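PDB 5X3I: glycoside hydrolase family 31 from Kribbella flavida DSM 17836, which hydrolyses the alpha-1,3-glucosidic linkages of the cyclic tetrasaccharide cyclobis-(1-6)-alpha-nigerosyl, releasing isomaltose during the intracellular breakdown of this starch-derived sugar. Local coordinates for residues A[357-361]-A[362-366]; A[456-460]-A[461-465]. The protein carries 1 engineered substitution. One frame throughout, in Å; residues are numbered along the deposited sequence.

Contact 1. Residues A[357-361]-A[362-366]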
loop_
_atom_site.group_PDB
_atom_site.type_symbol
_atom_site.label_atom_id
_atom_site.label_comp_id
_atom_site.label_asym_id
_atom_site.label_seq_id
_atom_site.Cartn_x
_atom_site.Cartn_y
_atom_site.Cartn_z
ATOM N N SER A 357 3.904 30.323 5.682
ATOM C CA SER A 357 4.930 30.189 4.660
ATOM C C SER A 357 5.983 29.182 5.107
ATOM O O SER A 357 6.146 28.938 6.288
ATOM C CB SER A 357 5.586 31.538 4.361
ATOM O OG SER A 357 6.155 32.097 5.527
ATOM N N ALA A 358 6.691 28.607 4.148
ATOM C CA ALA A 358 7.747 27.649 4.423
ATOM C C ALA A 358 8.990 28.309 5.036
ATOM O O ALA A 358 9.226 29.490 4.834
ATOM C CB ALA A 358 8.118 26.923 3.150
ATOM N N HIS A 359 9.785 27.527 5.762
ATOM C CA HIS A 359 11.033 28.004 6.389
ATOM C C HIS A 359 12.259 27.791 5.516
ATOM O O HIS A 359 12.310 26.843 4.742
ATOM C CB HIS A 359 11.284 27.311 7.728
ATOM C CG HIS A 359 10.364 27.750 8.818
ATOM N ND1 HIS A 359 10.503 28.954 9.469
ATOM C CD2 HIS A 359 9.284 27.148 9.363
ATOM C CE1 HIS A 359 9.543 29.079 10.366
ATOM N NE2 HIS A 359 8.792 27.996 10.323
ATOM N N ARG A 360 13.225 28.701 5.599
ATOM C CA ARG A 360 14.531 28.399 5.039
ATOM C C ARG A 360 15.399 27.730 6.109
ATOM O O ARG A 360 15.052 27.748 7.287
ATOM C CB ARG A 360 15.198 29.681 4.526
ATOM C CG ARG A 360 14.210 30.735 4.020
ATOM C CD ARG A 360 14.902 32.059 3.689
ATOM N NE ARG A 360 15.596 32.013 2.407
ATOM C CZ ARG A 360 16.609 32.801 2.067
ATOM N NH1 ARG A 360 17.073 33.710 2.922
ATOM N NH2 ARG A 360 17.164 32.674 0.870
ATOM N N ALA A 361 16.576 27.254 5.720
ATOM C CA ALA A 361 17.420 26.475 6.627
ATOM C C ALA A 361 17.938 27.343 7.770
ATOM O O ALA A 361 18.021 26.907 8.916
ATOM C CB ALA A 361 18.581 25.860 5.878
ATOM N N GLU A 362 18.247 28.591 7.446
ATOM C CA GLU A 362 18.845 29.493 8.412
ATOM C C GLU A 362 17.841 29.973 9.472
ATOM O O GLU A 362 18.240 30.601 10.439
ATOM C CB GLU A 362 19.485 30.685 7.691
ATOM C CG GLU A 362 18.520 31.506 6.859
ATOM C CD GLU A 362 18.396 31.039 5.410
ATOM O OE1 GLU A 362 18.735 29.869 5.092
ATOM O OE2 GLU A 362 17.941 31.863 4.584
ATOM N N ASP A 363 16.553 29.677 9.296
ATOM C CA ASP A 363 15.559 29.973 10.329
ATOM C C ASP A 363 15.800 29.156 11.596
ATOM O O ASP A 363 15.353 29.532 12.669
ATOM C CB ASP A 363 14.127 29.680 9.858
ATOM C CG ASP A 363 13.703 30.497 8.650
ATOM O OD1 ASP A 363 14.361 31.491 8.291
ATOM O OD2 ASP A 363 12.669 30.140 8.071
ATOM N N PHE A 364 16.468 28.018 11.453
ATOM C CA PHE A 364 16.527 27.030 12.524
ATOM C C PHE A 364 17.833 27.073 13.323
ATOM O O PHE A 364 18.914 27.191 12.759
ATOM C CB PHE A 364 16.331 25.622 11.949
ATOM C CG PHE A 364 14.998 25.410 11.274
ATOM C CD1 PHE A 364 13.825 25.351 12.020
ATOM C CD2 PHE A 364 14.918 25.264 9.895
ATOM C CE1 PHE A 364 12.599 25.155 11.402
ATOM C CE2 PHE A 364 13.693 25.065 9.266
ATOM C CZ PHE A 364 12.531 25.011 10.016
ATOM N N SER A 365 17.713 26.971 14.638
ATOM C CA SER A 365 18.855 26.687 15.496
ATOM C C SER A 365 18.644 25.332 16.129
ATOM O O SER A 365 17.517 24.952 16.395
ATOM C CB SER A 365 19.032 27.747 16.588
ATOM O OG SER A 365 19.017 29.045 16.035
ATOM N N TYR A 366 19.733 24.623 16.385
ATOM C CA TYR A 366 19.677 23.312 17.002
ATOM C C TYR A 366 20.495 23.325 18.299
ATOM O O TYR A 366 21.681 23.629 18.301
ATOM C CB TYR A 366 20.169 22.250 16.007
ATOM C CG TYR A 366 19.401 22.317 14.700
ATOM C CD1 TYR A 366 18.207 21.626 14.537
ATOM C CD2 TYR A 366 19.846 23.109 13.648
ATOM C CE1 TYR A 366 17.481 21.707 13.354
ATOM C CE2 TYR A 366 19.128 23.194 12.463
ATOM C CZ TYR A 366 17.942 22.491 12.328
ATOM O OH TYR A 366 17.229 22.579 11.167
HETATM O O HOH W 1 18.370 24.316 9.366
#
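D363 turns its carboxylate back onto H359 and R360, closing a short 3-10 turn in the loop that joins strands 348-349 and 365-366 of the TIM-barrel domain. CB of D363 packs 3.3 Å from the carbonyl O of R360, the same oxygen that accepts the backbone N-H of D363. CG, set beside its own backbone N (chi1 -61°), lies against that carbonyl O too, which folds the carboxylate back over the turn, and its two oxygens fare differently. OD1 stays near the carbonyl and amide of R360 without bonding to either, whereas OD2 takes two bonds: ND1 of H359 at 2.8 Å and the backbone N of R360 at 2.9 Å. These donors come from opposite faces of the carboxylate, whose plane stands 80° from the imidazole; the histidine bond lies close to the ring plane. NE2 of H359 pairs with OE1 of Q405, which fixes the ring's rotation, and a carboxylate on one side may favour a protonated imidazole. Without this carboxylate, as with an alanine here, ND1 of H359 and the amide of R360 would probably lose their shared acceptor, and the imidazole would be held by Q405 with less help.

F364 backs the same histidine, its CZ lying 3.5 Å from CB of H359; the two rings meet obliquely, neither stacked nor edge-to-face. On the exposed side R360 and E362 form a salt bridge, OE2 of E362 sitting over one face of the guanidinium at 2.6 Å from NH1. Their planes are 72° apart, which rules out a flat two-pronged pairing. The turn's second backbone bond runs from F364 N to A361 O at 3.2 Å. A361 O also accepts a bond from a water at 2.7 Å, and that water is 2.8 Å from OH of Y366.

Contact 2. Residues A[456-460]-A[461-465]; sequences RRYLV and EHFDV
E461 reaches back one helical turn to R457. Its chain runs extended beyond CG, bringing the carboxylate across the arginine's aliphatic part at a slant, with CD 3.5 Å from CG of R457. The arginine then bends (chi3 -63°) to bring NH1 to OE2 of E461 at 2.8 Å, a salt bridge in the plane of the guanidinium but 42° above that of the carboxylate. The arginine is held from other sides too: NE pairs with E454, and NH1 also bonds S510 OG on helix 496-510.

V460 engages the following residues mainly through its backbone. Its carbonyl O receives a CA-H...O contact from D464, 3.1 Å from CA, and accepts a bond from a water at 2.8 Å that also donates to OD1 of D464; K513 forms a salt bridge with that same OD1. This is the C-terminal end of the short helix 457-461, where the chain unwinds toward barrel strand 467-470. D464 is the first residue to leave helical angles, with positive phi. Before it, the bonding widens from i+4 to i+5: Y458 O accepts from H462 N and also from F463 N, the latter at 3.1 Å. V465 N then reaches L459 O at 3.1 Å, six residues back.

On the buried side, Y458 and F463 point the same way and meet rim to rim, CE2 of Y458 lying 3.6 Å from CE2 of F463. Their planes stand 67° apart, neither ring covering the other, while OH of Y458 bonds to the carbonyl O of T343.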
loop_
_atom_site.group_PDB
_atom_site.type_symbol
_atom_site.label_atom_id
_atom_site.label_comp_id
_atom_site.label_asym_id
_atom_site.label_seq_id
_atom_site.Cartn_x
_atom_site.Cartn_y
_atom_site.Cartn_z
ATOM N N ARG A 456 9.425 21.219 2.963
ATOM C CA ARG A 456 10.466 20.209 3.076
ATOM C C ARG A 456 11.733 20.528 2.249
ATOM O O ARG A 456 12.723 19.793 2.323
ATOM C CB ARG A 456 9.920 18.846 2.645
ATOM C CG ARG A 456 8.917 18.197 3.608
ATOM C CD ARG A 456 7.500 18.758 3.503
ATOM N NE ARG A 456 6.627 18.003 4.393
ATOM C CZ ARG A 456 5.436 18.394 4.829
ATOM N NH1 ARG A 456 4.907 19.556 4.448
ATOM N NH2 ARG A 456 4.772 17.602 5.656
ATOM N N ARG A 457 11.687 21.601 1.465
ATOM C CA ARG A 457 12.753 21.862 0.498
ATOM C C ARG A 457 14.136 21.979 1.154
ATOM O O ARG A 457 15.109 21.428 0.641
ATOM C CB ARG A 457 12.461 23.123 -0.324
ATOM C CG ARG A 457 13.545 23.467 -1.348
ATOM C CD ARG A 457 13.089 24.539 -2.344
ATOM N NE ARG A 457 11.966 24.053 -3.129
ATOM C CZ ARG A 457 12.081 23.231 -4.166
ATOM N NH1 ARG A 457 13.281 22.823 -4.573
ATOM N NH2 ARG A 457 10.994 22.820 -4.805
ATOM N N TYR A 458 14.218 22.670 2.289
ATOM C CA TYR A 458 15.505 22.835 2.968
ATOM C C TYR A 458 16.093 21.492 3.426
ATOM O O TYR A 458 17.303 21.365 3.581
ATOM C CB TYR A 458 15.377 23.786 4.162
ATOM C CG TYR A 458 14.744 23.158 5.381
ATOM C CD1 TYR A 458 13.369 22.996 5.464
ATOM C CD2 TYR A 458 15.519 22.734 6.451
ATOM C CE1 TYR A 458 12.782 22.426 6.581
ATOM C CE2 TYR A 458 14.940 22.159 7.580
ATOM C CZ TYR A 458 13.568 22.007 7.632
ATOM O OH TYR A 458 12.980 21.437 8.727
ATOM N N LEU A 459 15.243 20.485 3.617
ATOM C CA LEU A 459 15.728 19.167 4.019
ATOM C C LEU A 459 16.551 18.533 2.910
ATOM O O LEU A 459 17.562 17.888 3.185
ATOM C CB LEU A 459 14.578 18.236 4.412
ATOM C CG LEU A 459 13.695 18.662 5.582
ATOM C CD1 LEU A 459 12.382 17.876 5.559
ATOM C CD2 LEU A 459 14.413 18.465 6.923
ATOM N N VAL A 460 16.108 18.703 1.664
ATOM C CA VAL A 460 16.873 18.210 0.517
ATOM C C VAL A 460 18.007 19.158 0.082
ATOM O O VAL A 460 19.095 18.707 -0.246
ATOM C CB VAL A 460 15.964 17.926 -0.697
ATOM C CG1 VAL A 460 16.761 17.276 -1.790
ATOM C CG2 VAL A 460 14.831 16.989 -0.311
ATOM N N GLU A 461 17.750 20.461 0.062
ATOM C CA GLU A 461 18.732 21.401 -0.478
ATOM C C GLU A 461 19.855 21.759 0.518
ATOM O O GLU A 461 21.013 21.817 0.138
ATOM C CB GLU A 461 18.027 22.659 -0.993
ATOM C CG GLU A 461 17.158 22.346 -2.202
ATOM C CD GLU A 461 16.619 23.569 -2.917
ATOM O OE1 GLU A 461 16.843 24.705 -2.459
ATOM O OE2 GLU A 461 15.934 23.378 -3.942
ATOM N N HIS A 462 19.515 21.983 1.779
ATOM C CA HIS A 462 20.524 22.245 2.800
ATOM C C HIS A 462 21.045 20.941 3.397
ATOM O O HIS A 462 22.240 20.687 3.360
ATOM C CB HIS A 462 19.997 23.160 3.902
ATOM C CG HIS A 462 20.961 23.342 5.038
ATOM N ND1 HIS A 462 22.125 24.074 4.921
ATOM C CD2 HIS A 462 20.940 22.870 6.306
ATOM C CE1 HIS A 462 22.776 24.044 6.070
ATOM N NE2 HIS A 462 22.075 23.327 6.929
ATOM N N PHE A 463 20.166 20.144 4.006
ATOM C CA PHE A 463 20.618 18.925 4.671
ATOM C C PHE A 463 20.980 17.771 3.725
ATOM O O PHE A 463 21.532 16.782 4.171
ATOM C CB PHE A 463 19.569 18.462 5.693
ATOM C CG PHE A 463 19.466 19.359 6.883
ATOM C CD1 PHE A 463 20.468 19.373 7.842
ATOM C CD2 PHE A 463 18.387 20.214 7.034
ATOM C CE1 PHE A 463 20.392 20.220 8.936
ATOM C CE2 PHE A 463 18.298 21.055 8.119
ATOM C CZ PHE A 463 19.304 21.061 9.079
ATOM N N ASP A 464 20.684 17.905 2.436
ATOM C CA ASP A 464 21.061 16.906 1.422
ATOM C C ASP A 464 20.446 15.502 1.670
ATOM O O ASP A 464 21.053 14.479 1.362
ATOM C CB ASP A 464 22.587 16.803 1.336
ATOM C CG ASP A 464 23.061 16.136 0.046
ATOM O OD1 ASP A 464 22.400 16.266 -1.005
ATOM O OD2 ASP A 464 24.091 15.458 0.105
ATOM N N VAL A 465 19.241 15.480 2.236
ATOM C CA VAL A 465 18.483 14.240 2.412
ATOM C C VAL A 465 18.269 13.542 1.053
ATOM O O VAL A 465 18.060 14.190 0.039
ATOM C CB VAL A 465 17.145 14.540 3.130
ATOM C CG1 VAL A 465 16.140 13.397 2.991
ATOM C CG2 VAL A 465 17.431 14.852 4.599
HETATM O O HOH W 2 21.439 18.648 -1.757
#

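Both contacts belong to the TIM-barrel domain, and contact 1 closes before contact 2 opens. The first lies in the long excursion after barrel strand 330-333, the second in the connection between strands 388-393 and 467-470. Their centres are 11 Å apart and they touch directly: CE2 of F364 lies 3.5 Å from CZ of Y458, CB of A361 packs on the H462 ring, and OH of Y366 approaches F463. The loop 357-366 therefore packs against Y458 in helix 457-461 and the residues just after its C-terminal end at the barrel's periphery, away from the annotated sites, although strand 467-470 leads on to A471, the engineered residue at the inferred nucleophile position.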